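Local coordinates for protein DNA polymerase III beta subunit (Streptococcus pyogenes, PDB 2AVT) that probably encircles DNA as a ring-shaped dimer and tethers the replicative polymerase to its template, so that synthesis proceeds over long distances, at residues T139-S144 with R188-D193; K143-E148 with K173-V178; V201-K206 with I231-E236. All coordinates share one frame; numbering follows the deposited sequence.

Contact 1: residues T139-S144 with R188-D193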
loop_
_atom_site.group_PDB
_atom_site.type_symbol
_atom_site.label_atom_id
_atom_site.label_comp_id
_atom_site.label_asym_id
_atom_site.label_seq_id
_atom_site.Cartn_x
_atom_site.Cartn_y
_atom_site.Cartn_z
ATOM N N THR A 139 10.654 26.417 8.604
ATOM C CA THR A 139 9.938 25.178 8.366
ATOM C C THR A 139 10.832 23.956 8.466
ATOM O O THR A 139 10.475 22.971 9.117
ATOM C CB THR A 139 9.275 25.206 6.987
ATOM O OG1 THR A 139 8.335 26.284 6.951
ATOM C CG2 THR A 139 8.555 23.901 6.702
ATOM N N LYS A 140 11.993 24.007 7.827
ATOM C CA LYS A 140 12.885 22.865 7.875
ATOM C C LYS A 140 13.370 22.570 9.292
ATOM O O LYS A 140 13.653 21.418 9.625
ATOM C CB LYS A 140 14.071 23.066 6.929
ATOM C CG LYS A 140 13.691 22.924 5.455
ATOM C CD LYS A 140 14.906 22.595 4.589
ATOM C CE LYS A 140 14.505 22.220 3.167
ATOM N NZ LYS A 140 13.840 23.357 2.474
ATOM N N LEU A 141 13.460 23.600 10.130
ATOM C CA LEU A 141 13.894 23.388 11.510
ATOM C C LEU A 141 12.781 22.690 12.290
ATOM O O LEU A 141 13.026 21.743 13.036
ATOM C CB LEU A 141 14.225 24.714 12.194
ATOM C CG LEU A 141 14.429 24.607 13.713
ATOM C CD1 LEU A 141 15.565 23.638 14.026
ATOM C CD2 LEU A 141 14.737 25.979 14.286
ATOM N N LEU A 142 11.558 23.169 12.110
ATOM C CA LEU A 142 10.410 22.605 12.798
ATOM C C LEU A 142 10.233 21.142 12.392
ATOM O O LEU A 142 10.011 20.277 13.238
ATOM C CB LEU A 142 9.165 23.425 12.456
ATOM C CG LEU A 142 8.022 23.464 13.468
ATOM C CD1 LEU A 142 8.563 23.620 14.886
ATOM C CD2 LEU A 142 7.102 24.620 13.112
ATOM N N LYS A 143 10.363 20.865 11.101
ATOM C CA LYS A 143 10.211 19.502 10.605
ATOM C C LYS A 143 11.287 18.581 11.155
ATOM O O LYS A 143 11.052 17.386 11.343
ATOM C CB LYS A 143 10.268 19.468 9.076
ATOM C CG LYS A 143 9.033 20.001 8.376
ATOM C CD LYS A 143 9.046 19.561 6.911
ATOM C CE LYS A 143 7.849 20.095 6.149
ATOM N NZ LYS A 143 7.751 19.486 4.783
ATOM N N SER A 144 12.475 19.136 11.386
ATOM C CA SER A 144 13.592 18.363 11.916
ATOM C C SER A 144 13.318 17.955 13.353
ATOM O O SER A 144 13.599 16.825 13.746
ATOM C CB SER A 144 14.880 19.181 11.863
ATOM O OG SER A 144 15.937 18.455 12.455
ATOM N N ARG A 188 15.356 17.630 22.148
ATOM C CA ARG A 188 16.037 18.568 21.267
ATOM C C ARG A 188 16.072 19.937 21.942
ATOM O O ARG A 188 15.034 20.482 22.311
ATOM C CB ARG A 188 15.304 18.669 19.922
ATOM C CG ARG A 188 15.965 19.594 18.893
ATOM C CD ARG A 188 17.316 19.049 18.409
ATOM N NE ARG A 188 18.011 19.991 17.526
ATOM C CZ ARG A 188 17.640 20.274 16.280
ATOM N NH1 ARG A 188 16.578 19.687 15.746
ATOM N NH2 ARG A 188 18.325 21.161 15.570
ATOM N N LEU A 189 17.273 20.484 22.107
ATOM C CA LEU A 189 17.431 21.798 22.722
ATOM C C LEU A 189 17.947 22.768 21.675
ATOM O O LEU A 189 18.820 22.434 20.881
ATOM C CB LEU A 189 18.427 21.749 23.880
ATOM C CG LEU A 189 18.175 20.773 25.024
ATOM C CD1 LEU A 189 19.222 21.027 26.105
ATOM C CD2 LEU A 189 16.775 20.955 25.591
ATOM N N ILE A 190 17.396 23.968 21.678
ATOM C CA ILE A 190 17.805 24.988 20.733
ATOM C C ILE A 190 17.769 26.316 21.461
ATOM O O ILE A 190 16.953 26.505 22.362
ATOM C CB ILE A 190 16.836 25.038 19.524
ATOM C CG1 ILE A 190 17.007 23.782 18.670
ATOM C CG2 ILE A 190 17.086 26.280 18.698
ATOM C CD1 ILE A 190 16.087 23.731 17.465
ATOM N N THR A 191 18.678 27.216 21.101
ATOM C CA THR A 191 18.701 28.547 21.700
ATOM C C THR A 191 18.269 29.472 20.580
ATOM O O THR A 191 18.895 29.498 19.521
ATOM C CB THR A 191 20.118 28.984 22.165
ATOM O OG1 THR A 191 20.719 27.954 22.958
ATOM C CG2 THR A 191 20.019 30.251 23.010
ATOM N N LEU A 192 17.194 30.219 20.794
ATOM C CA LEU A 192 16.700 31.131 19.768
ATOM C C LEU A 192 17.668 32.300 19.577
ATOM O O LEU A 192 18.335 32.721 20.524
ATOM C CB LEU A 192 15.331 31.682 20.160
ATOM C CG LEU A 192 14.242 30.680 20.539
ATOM C CD1 LEU A 192 12.922 31.422 20.743
ATOM C CD2 LEU A 192 14.111 29.629 19.448
ATOM N N ASP A 193 17.743 32.819 18.355
ATOM C CA ASP A 193 18.618 33.950 18.080
ATOM C C ASP A 193 17.968 35.220 18.610
ATOM O O ASP A 193 18.651 36.151 19.032
ATOM C CB ASP A 193 18.873 34.090 16.580
ATOM C CG ASP A 193 19.656 32.926 16.015
ATOM O OD1 ASP A 193 20.442 32.317 16.769
ATOM O OD2 ASP A 193 19.499 32.631 14.810
#

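Contact 2: residues K143-E148 with K173-V178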
loop_
_atom_site.group_PDB
_atom_site.type_symbol
_atom_site.label_atom_id
_atom_site.label_comp_id
_atom_site.label_asym_id
_atom_site.label_seq_id
_atom_site.Cartn_x
_atom_site.Cartn_y
_atom_site.Cartn_z
ATOM N N LYS A 143 10.363 20.865 11.101
ATOM C CA LYS A 143 10.211 19.502 10.605
ATOM C C LYS A 143 11.287 18.581 11.155
ATOM O O LYS A 143 11.052 17.386 11.343
ATOM C CB LYS A 143 10.268 19.468 9.076
ATOM C CG LYS A 143 9.033 20.001 8.376
ATOM C CD LYS A 143 9.046 19.561 6.911
ATOM C CE LYS A 143 7.849 20.095 6.149
ATOM N NZ LYS A 143 7.751 19.486 4.783
ATOM N N SER A 144 12.475 19.136 11.386
ATOM C CA SER A 144 13.592 18.363 11.916
ATOM C C SER A 144 13.318 17.955 13.353
ATOM O O SER A 144 13.599 16.825 13.746
ATOM C CB SER A 144 14.880 19.181 11.863
ATOM O OG SER A 144 15.937 18.455 12.455
ATOM N N ILE A 145 12.779 18.889 14.131
ATOM C CA ILE A 145 12.437 18.657 15.535
ATOM C C ILE A 145 11.365 17.566 15.639
ATOM O O ILE A 145 11.435 16.678 16.494
ATOM C CB ILE A 145 11.889 19.956 16.187
ATOM C CG1 ILE A 145 13.009 21.001 16.291
ATOM C CG2 ILE A 145 11.288 19.647 17.543
ATOM C CD1 ILE A 145 12.528 22.400 16.685
ATOM N N ILE A 146 10.374 17.642 14.754
ATOM C CA ILE A 146 9.285 16.677 14.724
ATOM C C ILE A 146 9.750 15.256 14.422
ATOM O O ILE A 146 9.423 14.323 15.159
ATOM C CB ILE A 146 8.230 17.086 13.679
ATOM C CG1 ILE A 146 7.592 18.407 14.107
ATOM C CG2 ILE A 146 7.188 15.969 13.513
ATOM C CD1 ILE A 146 6.670 19.018 13.100
ATOM N N ALA A 147 10.511 15.090 13.343
ATOM C CA ALA A 147 11.003 13.773 12.965
ATOM C C ALA A 147 11.920 13.180 14.038
ATOM O O ALA A 147 12.149 11.969 14.063
ATOM C CB ALA A 147 11.745 13.853 11.641
ATOM N N GLU A 148 12.442 14.032 14.920
ATOM C CA GLU A 148 13.342 13.572 15.978
ATOM C C GLU A 148 12.655 13.249 17.303
ATOM O O GLU A 148 13.201 12.496 18.107
ATOM C CB GLU A 148 14.448 14.615 16.244
ATOM C CG GLU A 148 15.337 14.918 15.046
ATOM C CD GLU A 148 16.461 15.907 15.353
ATOM O OE1 GLU A 148 16.244 16.861 16.127
ATOM O OE2 GLU A 148 17.563 15.733 14.794
ATOM N N LYS A 173 14.368 32.343 25.518
ATOM C CA LYS A 173 15.278 31.973 24.443
ATOM C C LYS A 173 15.667 30.503 24.397
ATOM O O LYS A 173 16.110 30.009 23.360
ATOM C CB LYS A 173 16.561 32.809 24.538
ATOM C CG LYS A 173 17.514 32.335 25.632
ATOM C CD LYS A 173 18.843 33.070 25.592
ATOM C CE LYS A 173 19.893 32.350 26.427
ATOM N NZ LYS A 173 19.410 32.108 27.814
ATOM N N ASP A 174 15.521 29.804 25.517
ATOM C CA ASP A 174 15.878 28.395 25.560
ATOM C C ASP A 174 14.683 27.536 25.133
ATOM O O ASP A 174 13.675 27.463 25.837
ATOM C CB ASP A 174 16.352 28.021 26.971
ATOM C CG ASP A 174 17.659 28.710 27.348
ATOM O OD1 ASP A 174 18.681 28.463 26.671
ATOM O OD2 ASP A 174 17.665 29.499 28.316
ATOM N N PHE A 175 14.816 26.895 23.974
ATOM C CA PHE A 175 13.765 26.055 23.394
ATOM C C PHE A 175 13.987 24.563 23.662
ATOM O O PHE A 175 15.059 24.029 23.368
ATOM C CB PHE A 175 13.727 26.298 21.877
ATOM C CG PHE A 175 12.642 25.544 21.146
ATOM C CD1 PHE A 175 12.815 24.215 20.796
ATOM C CD2 PHE A 175 11.480 26.183 20.761
ATOM C CE1 PHE A 175 11.847 23.537 20.071
ATOM C CE2 PHE A 175 10.508 25.510 20.035
ATOM C CZ PHE A 175 10.694 24.186 19.689
ATOM N N LYS A 176 12.982 23.887 24.216
ATOM C CA LYS A 176 13.111 22.449 24.459
ATOM C C LYS A 176 11.916 21.663 23.902
ATOM O O LYS A 176 10.763 22.027 24.109
ATOM C CB LYS A 176 13.252 22.143 25.959
ATOM C CG LYS A 176 13.419 20.650 26.251
ATOM C CD LYS A 176 13.426 20.321 27.743
ATOM C CE LYS A 176 12.082 20.630 28.393
ATOM N NZ LYS A 176 12.077 20.322 29.856
ATOM N N ALA A 177 12.212 20.591 23.180
ATOM C CA ALA A 177 11.181 19.724 22.628
ATOM C C ALA A 177 11.531 18.332 23.124
ATOM O O ALA A 177 12.607 17.819 22.812
ATOM C CB ALA A 177 11.201 19.758 21.100
ATOM N N VAL A 178 10.640 17.731 23.911
ATOM C CA VAL A 178 10.883 16.389 24.433
ATOM C C VAL A 178 9.643 15.500 24.371
ATOM O O VAL A 178 8.514 15.971 24.506
ATOM C CB VAL A 178 11.366 16.430 25.903
ATOM C CG1 VAL A 178 10.248 16.913 26.800
ATOM C CG2 VAL A 178 11.829 15.048 26.330
#

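Contact 3: residues V201-K206 with I231-E236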
loop_
_atom_site.group_PDB
_atom_site.type_symbol
_atom_site.label_atom_id
_atom_site.label_comp_id
_atom_site.label_asym_id
_atom_site.label_seq_id
_atom_site.Cartn_x
_atom_site.Cartn_y
_atom_site.Cartn_z
ATOM N N VAL A 201 3.840 23.855 26.265
ATOM C CA VAL A 201 2.689 23.065 25.859
ATOM C C VAL A 201 3.048 21.631 25.529
ATOM O O VAL A 201 4.218 21.245 25.510
ATOM C CB VAL A 201 2.009 23.683 24.614
ATOM C CG1 VAL A 201 1.508 25.074 24.927
ATOM C CG2 VAL A 201 2.997 23.731 23.456
ATOM N N VAL A 202 2.014 20.840 25.276
ATOM C CA VAL A 202 2.172 19.446 24.913
ATOM C C VAL A 202 1.286 19.285 23.686
ATOM O O VAL A 202 0.083 19.541 23.743
ATOM C CB VAL A 202 1.695 18.509 26.039
ATOM C CG1 VAL A 202 1.871 17.060 25.617
ATOM C CG2 VAL A 202 2.487 18.790 27.319
ATOM N N LEU A 203 1.893 18.885 22.575
ATOM C CA LEU A 203 1.170 18.728 21.321
ATOM C C LEU A 203 1.095 17.267 20.906
ATOM O O LEU A 203 2.122 16.586 20.814
ATOM C CB LEU A 203 1.866 19.534 20.221
ATOM C CG LEU A 203 0.995 19.852 19.007
ATOM C CD1 LEU A 203 -0.195 20.675 19.478
ATOM C CD2 LEU A 203 1.780 20.630 17.974
ATOM N N PRO A 204 -0.125 16.766 20.644
ATOM C CA PRO A 204 -0.325 15.371 20.234
ATOM C C PRO A 204 0.649 15.057 19.109
ATOM O O PRO A 204 0.721 15.793 18.124
ATOM C CB PRO A 204 -1.786 15.357 19.773
ATOM C CG PRO A 204 -2.418 16.386 20.627
ATOM C CD PRO A 204 -1.398 17.509 20.614
ATOM N N SER A 205 1.406 13.977 19.254
ATOM C CA SER A 205 2.397 13.618 18.253
ATOM C C SER A 205 1.859 13.436 16.843
ATOM O O SER A 205 2.525 13.804 15.872
ATOM C CB SER A 205 3.146 12.358 18.687
ATOM O OG SER A 205 2.241 11.323 19.014
ATOM N N LYS A 206 0.665 12.866 16.710
ATOM C CA LYS A 206 0.118 12.659 15.378
ATOM C C LYS A 206 -0.111 13.996 14.696
ATOM O O LYS A 206 0.101 14.134 13.496
ATOM C CB LYS A 206 -1.203 11.885 15.437
ATOM C CG LYS A 206 -1.693 11.460 14.058
ATOM C CD LYS A 206 -2.848 10.473 14.141
ATOM C CE LYS A 206 -3.032 9.750 12.814
ATOM N NZ LYS A 206 -1.769 9.061 12.398
ATOM N N ILE A 231 -2.618 25.602 19.356
ATOM C CA ILE A 231 -1.503 26.309 18.761
ATOM C C ILE A 231 -1.818 26.440 17.271
ATOM O O ILE A 231 -2.383 25.527 16.658
ATOM C CB ILE A 231 -0.187 25.530 18.986
ATOM C CG1 ILE A 231 0.969 26.207 18.252
ATOM C CG2 ILE A 231 -0.343 24.097 18.532
ATOM C CD1 ILE A 231 2.288 25.483 18.439
ATOM N N LEU A 232 -1.491 27.598 16.707
ATOM C CA LEU A 232 -1.731 27.867 15.299
ATOM C C LEU A 232 -0.412 28.046 14.556
ATOM O O LEU A 232 0.415 28.875 14.942
ATOM C CB LEU A 232 -2.578 29.136 15.144
ATOM C CG LEU A 232 -2.588 29.869 13.792
ATOM C CD1 LEU A 232 -3.187 29.000 12.686
ATOM C CD2 LEU A 232 -3.387 31.147 13.942
ATOM N N PHE A 233 -0.203 27.241 13.519
ATOM C CA PHE A 233 0.983 27.365 12.685
ATOM C C PHE A 233 0.447 28.021 11.420
ATOM O O PHE A 233 -0.520 27.527 10.833
ATOM C CB PHE A 233 1.579 25.999 12.338
ATOM C CG PHE A 233 2.079 25.230 13.520
ATOM C CD1 PHE A 233 1.222 24.430 14.256
ATOM C CD2 PHE A 233 3.416 25.280 13.879
ATOM C CE1 PHE A 233 1.693 23.693 15.315
ATOM C CE2 PHE A 233 3.892 24.544 14.942
ATOM C CZ PHE A 233 3.033 23.751 15.660
ATOM N N ARG A 234 1.063 29.118 10.993
ATOM C CA ARG A 234 0.581 29.832 9.823
ATOM C C ARG A 234 1.630 30.264 8.799
ATOM O O ARG A 234 2.678 30.816 9.147
ATOM C CB ARG A 234 -0.202 31.071 10.276
ATOM C CG ARG A 234 -0.971 31.753 9.167
ATOM C CD ARG A 234 -1.682 33.003 9.657
ATOM N NE ARG A 234 -0.741 34.039 10.074
ATOM C CZ ARG A 234 -1.102 35.245 10.500
ATOM N NH1 ARG A 234 -2.385 35.569 10.565
ATOM N NH2 ARG A 234 -0.181 36.127 10.866
ATOM N N SER A 235 1.326 29.997 7.532
ATOM C CA SER A 235 2.172 30.387 6.413
ATOM C C SER A 235 1.339 31.419 5.669
ATOM O O SER A 235 0.319 31.876 6.181
ATOM C CB SER A 235 2.466 29.189 5.500
ATOM O OG SER A 235 1.285 28.672 4.911
ATOM N N GLU A 236 1.746 31.785 4.465
ATOM C CA GLU A 236 0.988 32.772 3.707
ATOM C C GLU A 236 -0.433 32.319 3.359
ATOM O O GLU A 236 -1.378 33.087 3.474
ATOM C CB GLU A 236 1.733 33.136 2.423
ATOM C CG GLU A 236 2.926 34.052 2.644
ATOM C CD GLU A 236 2.538 35.339 3.351
ATOM O OE1 GLU A 236 1.483 35.914 3.002
ATOM O OE2 GLU A 236 3.285 35.784 4.250
#

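Contact 1: residues T139-S144 with R188-D193
Leu-141 and Ile-190 meet tip to tip and supply the apolar part of this contact between helix 139-149 and strand 184-191. The methyl CD1 of Leu-141 lies 3.5 Å from CD1 of Ile-190, a close-packed methyl pair, while the second leucine methyl, CD2, is 4.1 Å from the same isoleucine atom. Ile-190 gets there by extension: with chi2 at 179° its CG1 branch runs straight out from the strand, and its end comes to rest against both arms of the leucine.

Arg-188 adds contacts of mixed character. Its chain turns about the CB-CG bond (chi2 67°) and carries the guanidinium past the helix, where NH2 is 4.0 Å from Leu-141 CD1. Ser-144 OG approaches NH1 of Arg-188 to 3.6 Å, too far for a hydrogen bond. Within its own strand, Ile-190 CD1 lies over one guanidinium face, 3.9 Å above the plane and offset toward the rim. The firm polar partner of NH1 is Glu-148, one helical turn beyond Ser-144, whose OE1 forms a salt bridge with it.

The axes of 139-144 and 188-191 run roughly antiparallel, at 152°, and approach to 11.5 Å; the side chains span that distance. The chemistry implies a division of labour: Glu-148 probably fixes the charged end of Arg-188, whereas the two aliphatic side chains pack beside it.

Contact 2: residues K143-E148 with K173-V178
Ile-145 packs on Phe-175 and Ala-177 in a buried, wholly apolar contact between the middle of helix 139-149 and the sheet strand 174-180. Both branches of the isoleucine are used. With CG1 set beside the backbone N (chi1 -68°), the longer branch leads to CD1, which reaches Phe-175 CE1 at 3.6 Å and CZ of the same ring at 3.9 Å. The shorter branch, CG2, rests on Ala-177 CB, also at 3.6 Å.

Phe-175 and Ala-177, two residues apart, lie on one face of the strand, so the helix is seated against that face of an antiparallel sheet, as in the helix-on-sheet layers from which each domain of this ring-forming family is built. The close approach of the helix backbone here is consistent with the small alanine: the CA atoms of Ile-145 and Ala-177 are 7.3 Å apart. The phenylalanine reaches out from the opposite direction, its ring set obliquely to the CD1 methyl and touching Ile-167 and Leu-169 of the adjoining strand 164-170. On another side of the helix, Ile-146 points away from strand 174-180 and packs on Leu-208 and Phe-211 of helix 205-214.

Contact 3: residues V201-K206 with I231-E236
Leu-203 reaches across the interior of the central domain to Ile-231 and Phe-233, joining two antiparallel sheets of the DNA polymerase III beta-subunit fold. Its strand, 199-204, lies at the edge of one sheet and runs straight into helix 205-214, with Pro-204 at the N-cap; the partner strand, 230-234, belongs to the other sheet.

From the backbone, the CB of Leu-203 points toward strand 230-234. With chi1 at -160°, CG lies anti to the backbone N and carries the fork onward, placing its two methyls against different partners. CD1 meets Ile-231 CG2 at 3.6 Å, the tightest approach between the strands, and the two side chains cross at about a right angle. That isoleucine methyl sits between its own backbone N and carbonyl carbon, while CG1 takes the anti place (chi1 175°). CD2 is shared: it lies 4.1 Å from Ile-231 CG2 but also reaches the rim of the aromatic ring.

Phe-233 comes from the opposite direction, and although its CB does not point directly at strand 199-204, the end of its ring draws nearer. The ring also meets that of Phe-211 in helix 205-214, their planes inclined at about 55°, so it belongs to the core beneath that helix as well as to the joint between sheets. Leu-203 CD2 approaches it at the edge, near the ring plane, equidistant at 4.1 Å from Phe-233 CE1 and CZ.

From the N terminus, helix 139-149 opens both contact 1 and contact 2, which share Lys-143 and Ser-144. Contact 2 closes first, at strand 174-180; contact 1 closes at strand 184-191, next in the chain and beside it in the sheet, so the shorter loop falls within the longer one. The strands are joined by probable backbone hydrogen bonds, Ile-190 O to Phe-175 N among them. Contact 3 follows in series, opening at strand 199-204 on the edge of that same sheet and closing at strand 230-234 in another. Leu-142 touches Phe-233, linking contacts 1 and 3, so the helix and the central-domain strands of both sheets meet in one core.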